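Local coordinates for protein putative aminotransferase (Actinomadura melliaura, PDB 4ZWV) that probably acts as a pyridoxal phosphate-dependent sugar aminotransferase in the biosynthesis of the aminopentose of the indolocarbazole AT2433, at residues Leu112-Glu116 / Arg140-Ile144; Glu72-Leu78 / Pro121-Ile127. Where two conformers were deposited one is given. Numbering follows the deposited sequence.

Both contacts lie in the seven-stranded mixed sheet domain and its helical cover, on the same side of the chain's centre, with their own centres about 15 Å apart. Their segments alternate along the chain: 72-78, 112-116, 121-127, 140-144. Contact 2 pairs strands 76-79 and 123-129 inside the sheet; contact 1 packs helices 112-118 and 138-152, which precede and follow strand 123-129. L115 joins the two: its CD1 lies 3.7 Å from L78 CD1 and 3.9 Å from I126 CG2. Helix pair and strand pair thus form adjacent layers of one alpha/beta unit, the large-domain architecture expected of this aminotransferase family.

Contact 1: Leu112-Glu116 / Arg140-Ile144; sequences LDDLE and RLAGI
This is a near-parallel helix-helix contact on the outer layer of the alpha/beta domain, between the first turn of helix 112-118 and the early part of helix 138-152. Both segments are regular alpha helix, with i to i+4 bonds E116 N to L112 O (3.1 Å) and I144 N to R140 O (3.0 Å). Their axes approach to 10.6 Å at 14°, the N-to-C directions agreeing; L112 CA faces L141 CA at 7.1 Å and E116 CA faces I144 CA at 6.3 Å.

I144 (chi1 m, chi2 t) supplies the central apolar wedge: its CD1 lies 3.9 Å from L112 CB and 3.6 Å from L112 O. On the sheet side, L115 and L141, both t,p, meet at CD2 to CD1, 3.5 Å; L115 rests on I126 and L141 on V128 of strand 123-129. That strand links the helices in sequence, and they pack side by side on one face of the sheet, as the helices of successive parallel beta-alpha-beta crossovers, the scheme of PLP-dependent aminotransferase large domains.

Toward solvent the edge is polar. R140 extends with chi1 to chi3 all t, so that NH2 reaches D113 OD1 in a very short 2.4 Å salt bridge, while L112 CB lies over one guanidinium face, 3.9 Å from R140 CZ. Water 2 joins D113 OD2 (2.8 Å) to R140 NH1 (2.9 Å). Water 1 donates to both E116 OE1 (2.7 Å) and L112 O (3.1 Å). E116 OE2, salt-bridged to R147, shares water 3 (2.9 Å) with I144 O (2.8 Å).

Contact 2: Glu72-Leu78 / Pro121-Ile127; sequences EERDEVL and PATRAII
Segments 72-78 and 121-127 bury 706 Å² and contain neighbouring parallel strands; the axes of strand segments 76-78 and 123-127 come within 4.6 Å, at a crossing angle of -26°. E76 pairs with T123, V77 with A125 and L78 with I126 (CA-CA 4.7, 4.9 and 4.7 Å). The one-residue shift between the first two pairs is a beta bulge, accommodated at R124 by helical phi/psi of -91/-41.

The backbone ladder is E76 N to A122 O (3.0 Å), R124 N to E76 O (2.6 Å), L78 N to A125 O (3.0 Å) and I127 N to L78 O (3.0 Å). V77 bonds outward to R97 and T99 of strand 97-100, and I126 to A157 and I159.

Two arginines satisfy carbonyls where the strands begin. R74, at the centre of an inverse gamma turn, donates from NE to T123 O (2.9 Å), with a weak second bond from NH2 (3.4 Å), and makes a cation-pi contact with F154. R124 NH2 donates to R74 O (3.0 Å), and its NH1 to A70 O. T123 OG1 donates to E76 OE2 (2.6 Å), which is also bonded to S120 OG; E76 OE1 bonds T99 OG1.

On one sheet face V77 CG1 meets I127 CG1 (4.0 Å), packed against helix 85-93; on the other, L78 CD1 lies 3.7 Å from T123 CG2 and 4.1 Å from I126 CG1, with L78 and I126 against helix 112-118. Such helix-covered parallel strands belong to the central sheet of the PLP-dependent aminotransferase fold; the I127 side chain is about 10 Å from that of PLP-binding T58, with no cofactor bound here.

Contact 1: Leu112-Glu116 / Arg140-Ile144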
loop_
_atom_site.group_PDB
_atom_site.type_symbol
_atom_site.label_atom_id
_atom_site.label_comp_id
_atom_site.label_asym_id
_atom_site.label_seq_id
_atom_site.Cartn_x
_atom_site.Cartn_y
_atom_site.Cartn_z
ATOM N N LEU A 112 24.946 18.831 -1.976
ATOM C CA LEU A 112 24.759 18.961 -3.420
ATOM C C LEU A 112 26.078 18.975 -4.195
ATOM O O LEU A 112 26.077 18.725 -5.397
ATOM C CB LEU A 112 23.937 20.216 -3.743
ATOM C CG LEU A 112 22.505 20.173 -3.191
ATOM C CD1 LEU A 112 21.743 21.449 -3.547
ATOM C CD2 LEU A 112 21.747 18.960 -3.685
ATOM N N ASP A 113 27.194 19.275 -3.529
ATOM C CA ASP A 113 28.506 19.136 -4.163
ATOM C C ASP A 113 28.778 17.660 -4.433
ATOM O O ASP A 113 29.264 17.281 -5.503
ATOM C CB ASP A 113 29.616 19.705 -3.278
ATOM C CG ASP A 113 29.531 21.207 -3.125
ATOM O OD1 ASP A 113 29.339 21.899 -4.144
ATOM O OD2 ASP A 113 29.645 21.692 -1.982
ATOM N N ASP A 114 28.461 16.832 -3.443
ATOM C CA ASP A 114 28.656 15.393 -3.569
ATOM C C ASP A 114 27.693 14.832 -4.610
ATOM O O ASP A 114 28.063 13.967 -5.396
ATOM C CB ASP A 114 28.463 14.702 -2.215
ATOM C CG ASP A 114 28.990 13.277 -2.202
ATOM O OD1 ASP A 114 30.139 13.060 -2.659
ATOM O OD2 ASP A 114 28.264 12.377 -1.731
ATOM N N LEU A 115 26.468 15.347 -4.625
ATOM C CA LEU A 115 25.504 14.949 -5.642
ATOM C C LEU A 115 26.062 15.159 -7.043
ATOM O O LEU A 115 26.053 14.243 -7.870
ATOM C CB LEU A 115 24.200 15.725 -5.491
ATOM C CG LEU A 115 23.233 15.471 -6.654
ATOM C CD1 LEU A 115 22.751 14.024 -6.673
ATOM C CD2 LEU A 115 22.064 16.428 -6.577
ATOM N N GLU A 116 26.573 16.356 -7.305
ATOM C CA GLU A 116 27.040 16.653 -8.652
ATOM C C GLU A 116 28.203 15.736 -9.051
ATOM O O GLU A 116 28.275 15.282 -10.201
ATOM C CB GLU A 116 27.439 18.121 -8.789
ATOM C CG GLU A 116 27.865 18.436 -10.222
ATOM C CD GLU A 116 27.750 19.899 -10.599
ATOM O OE1 GLU A 116 27.689 20.761 -9.696
ATOM O OE2 GLU A 116 27.737 20.180 -11.819
ATOM N N ARG A 140 19.594 25.469 -7.010
ATOM C CA ARG A 140 20.941 24.950 -7.215
ATOM C C ARG A 140 20.887 23.558 -7.830
ATOM O O ARG A 140 21.638 23.234 -8.762
ATOM C CB ARG A 140 21.713 24.919 -5.901
ATOM C CG ARG A 140 23.115 24.416 -6.073
ATOM C CD ARG A 140 23.913 24.527 -4.798
ATOM N NE ARG A 140 25.223 23.910 -4.976
ATOM C CZ ARG A 140 26.007 23.534 -3.978
ATOM N NH1 ARG A 140 25.615 23.722 -2.726
ATOM N NH2 ARG A 140 27.180 22.970 -4.233
ATOM N N LEU A 141 19.979 22.746 -7.309
ATOM C CA LEU A 141 19.739 21.418 -7.835
ATOM C C LEU A 141 19.390 21.474 -9.328
ATOM O O LEU A 141 19.962 20.728 -10.126
ATOM C CB LEU A 141 18.626 20.759 -7.024
ATOM C CG LEU A 141 18.146 19.404 -7.502
ATOM C CD1 LEU A 141 19.279 18.388 -7.458
ATOM C CD2 LEU A 141 16.970 18.952 -6.652
ATOM N N ALA A 142 18.500 22.390 -9.714
ATOM C CA ALA A 142 18.130 22.534 -11.126
ATOM C C ALA A 142 19.341 22.889 -12.000
ATOM O O ALA A 142 19.463 22.396 -13.120
ATOM C CB ALA A 142 17.031 23.584 -11.288
ATOM N N GLY A 143 20.240 23.733 -11.495
ATOM C CA GLY A 143 21.453 24.072 -12.226
ATOM C C GLY A 143 22.380 22.878 -12.420
ATOM O O GLY A 143 22.992 22.703 -13.481
ATOM N N ILE A 144 22.486 22.056 -11.385
ATOM C CA ILE A 144 23.266 20.829 -11.460
ATOM C C ILE A 144 22.729 19.931 -12.571
ATOM O O ILE A 144 23.505 19.376 -13.359
ATOM C CB ILE A 144 23.248 20.092 -10.112
ATOM C CG1 ILE A 144 24.100 20.872 -9.109
ATOM C CG2 ILE A 144 23.764 18.658 -10.271
ATOM C CD1 ILE A 144 23.907 20.443 -7.657
HETATM O O HOH W 1 27.223 21.080 -7.090
HETATM O O HOH W 2 27.548 22.991 -0.641
HETATM O O HOH W 3 26.129 18.295 -13.247
#

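Contact 2: Glu72-Leu78 / Pro121-Ile127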
loop_
_atom_site.group_PDB
_atom_site.type_symbol
_atom_site.label_atom_id
_atom_site.label_comp_id
_atom_site.label_asym_id
_atom_site.label_seq_id
_atom_site.Cartn_x
_atom_site.Cartn_y
_atom_site.Cartn_z
ATOM N N GLU A 72 16.813 0.540 -18.782
ATOM C CA GLU A 72 17.189 -0.269 -17.626
ATOM C C GLU A 72 18.654 -0.110 -17.243
ATOM O O GLU A 72 19.001 -0.235 -16.072
ATOM C CB GLU A 72 16.890 -1.745 -17.902
ATOM C CG GLU A 72 15.416 -2.058 -18.027
ATOM C CD GLU A 72 14.668 -1.848 -16.722
ATOM O OE1 GLU A 72 14.793 -2.709 -15.826
ATOM O OE2 GLU A 72 13.960 -0.828 -16.589
ATOM N N GLU A 73 19.519 0.183 -18.212
ATOM C CA GLU A 73 20.936 0.364 -17.907
ATOM C C GLU A 73 21.197 1.622 -17.071
ATOM O O GLU A 73 22.272 1.777 -16.500
ATOM C CB GLU A 73 21.783 0.383 -19.185
ATOM C CG GLU A 73 21.412 1.459 -20.183
ATOM C CD GLU A 73 20.397 0.990 -21.220
ATOM O OE1 GLU A 73 20.320 1.635 -22.287
ATOM O OE2 GLU A 73 19.671 -0.007 -20.976
ATOM N N ARG A 74 20.238 2.541 -17.033
ATOM C CA ARG A 74 20.323 3.634 -16.066
ATOM C C ARG A 74 19.664 3.138 -14.787
ATOM O O ARG A 74 18.476 3.327 -14.572
ATOM C CB ARG A 74 19.683 4.916 -16.603
ATOM C CG ARG A 74 20.647 5.664 -17.541
ATOM C CD ARG A 74 19.975 6.803 -18.283
ATOM N NE ARG A 74 19.316 7.718 -17.363
ATOM C CZ ARG A 74 18.304 8.511 -17.703
ATOM N NH1 ARG A 74 17.841 8.496 -18.953
ATOM N NH2 ARG A 74 17.759 9.320 -16.802
ATOM N N ASP A 75 20.449 2.438 -13.974
ATOM C CA ASP A 75 19.914 1.682 -12.849
ATOM C C ASP A 75 20.156 2.337 -11.498
ATOM O O ASP A 75 19.771 1.789 -10.469
ATOM C CB ASP A 75 20.512 0.267 -12.835
ATOM C CG ASP A 75 22.018 0.256 -12.593
ATOM O OD1 ASP A 75 22.694 1.267 -12.860
ATOM O OD2 ASP A 75 22.546 -0.792 -12.154
ATOM N N GLU A 76 20.748 3.521 -11.521
ATOM C CA GLU A 76 21.178 4.185 -10.306
ATOM C C GLU A 76 20.213 5.279 -9.863
ATOM O O GLU A 76 19.855 6.160 -10.644
ATOM C CB GLU A 76 22.572 4.764 -10.536
ATOM C CG GLU A 76 23.089 5.698 -9.479
ATOM C CD GLU A 76 24.441 6.262 -9.871
ATOM O OE1 GLU A 76 25.462 5.804 -9.313
ATOM O OE2 GLU A 76 24.490 7.144 -10.759
ATOM N N VAL A 77 19.802 5.237 -8.600
ATOM C CA VAL A 77 19.073 6.363 -8.025
ATOM C C VAL A 77 19.944 6.934 -6.923
ATOM O O VAL A 77 20.393 6.202 -6.043
ATOM C CB VAL A 77 17.709 5.960 -7.453
ATOM C CG1 VAL A 77 17.006 7.188 -6.860
ATOM C CG2 VAL A 77 16.849 5.326 -8.545
ATOM N N LEU A 78 20.191 8.238 -6.984
ATOM C CA LEU A 78 21.010 8.921 -5.986
ATOM C C LEU A 78 20.128 9.370 -4.828
ATOM O O LEU A 78 19.086 9.975 -5.033
ATOM C CB LEU A 78 21.726 10.109 -6.626
ATOM C CG LEU A 78 22.772 9.708 -7.658
ATOM C CD1 LEU A 78 23.134 10.844 -8.623
ATOM C CD2 LEU A 78 24.000 9.270 -6.915
ATOM N N PRO A 121 26.694 8.253 -16.069
ATOM C CA PRO A 121 25.866 7.715 -17.154
ATOM C C PRO A 121 24.812 6.715 -16.680
ATOM O O PRO A 121 23.863 6.469 -17.418
ATOM C CB PRO A 121 26.895 7.038 -18.065
ATOM C CG PRO A 121 28.147 7.824 -17.851
ATOM C CD PRO A 121 28.132 8.177 -16.393
ATOM N N ALA A 122 24.949 6.176 -15.469
ATOM C CA ALA A 122 23.958 5.238 -14.942
ATOM C C ALA A 122 22.832 5.891 -14.145
ATOM O O ALA A 122 21.900 5.210 -13.724
ATOM C CB ALA A 122 24.646 4.186 -14.066
ATOM N N THR A 123 22.903 7.202 -13.937
ATOM C CA THR A 123 21.931 7.874 -13.081
ATOM C C THR A 123 20.549 7.938 -13.701
ATOM O O THR A 123 20.342 8.519 -14.773
ATOM C CB THR A 123 22.367 9.298 -12.741
ATOM O OG1 THR A 123 23.642 9.253 -12.101
ATOM C CG2 THR A 123 21.368 9.936 -11.800
ATOM N N ARG A 124 19.603 7.319 -13.013
ATOM C CA ARG A 124 18.230 7.303 -13.441
ATOM C C ARG A 124 17.424 8.474 -12.872
ATOM O O ARG A 124 16.638 9.131 -13.566
ATOM C CB ARG A 124 17.629 5.971 -12.974
ATOM C CG ARG A 124 16.187 5.784 -13.230
ATOM C CD ARG A 124 15.748 4.372 -12.824
ATOM N NE ARG A 124 14.518 4.061 -13.529
ATOM C CZ ARG A 124 14.475 3.583 -14.763
ATOM N NH1 ARG A 124 13.310 3.362 -15.340
ATOM N NH2 ARG A 124 15.605 3.321 -15.421
ATOM N N ALA A 125 17.670 8.764 -11.603
ATOM C CA ALA A 125 16.883 9.743 -10.865
ATOM C C ALA A 125 17.604 10.119 -9.595
ATOM O O ALA A 125 18.563 9.455 -9.188
ATOM C CB ALA A 125 15.488 9.199 -10.529
ATOM N N ILE A 126 17.123 11.191 -8.975
ATOM C CA ILE A 126 17.629 11.665 -7.700
ATOM C C ILE A 126 16.435 11.865 -6.791
ATOM O O ILE A 126 15.478 12.489 -7.212
ATOM C CB ILE A 126 18.392 12.993 -7.865
ATOM C CG1 ILE A 126 19.551 12.830 -8.857
ATOM C CG2 ILE A 126 18.882 13.507 -6.502
ATOM C CD1 ILE A 126 19.944 14.149 -9.517
ATOM N N ILE A 127 16.453 11.288 -5.594
ATOM C CA ILE A 127 15.409 11.605 -4.614
ATOM C C ILE A 127 16.007 12.569 -3.610
ATOM O O ILE A 127 17.044 12.281 -3.009
ATOM C CB ILE A 127 14.858 10.353 -3.898
ATOM C CG1 ILE A 127 14.277 9.371 -4.932
ATOM C CG2 ILE A 127 13.794 10.756 -2.889
ATOM C CD1 ILE A 127 13.612 8.129 -4.312
#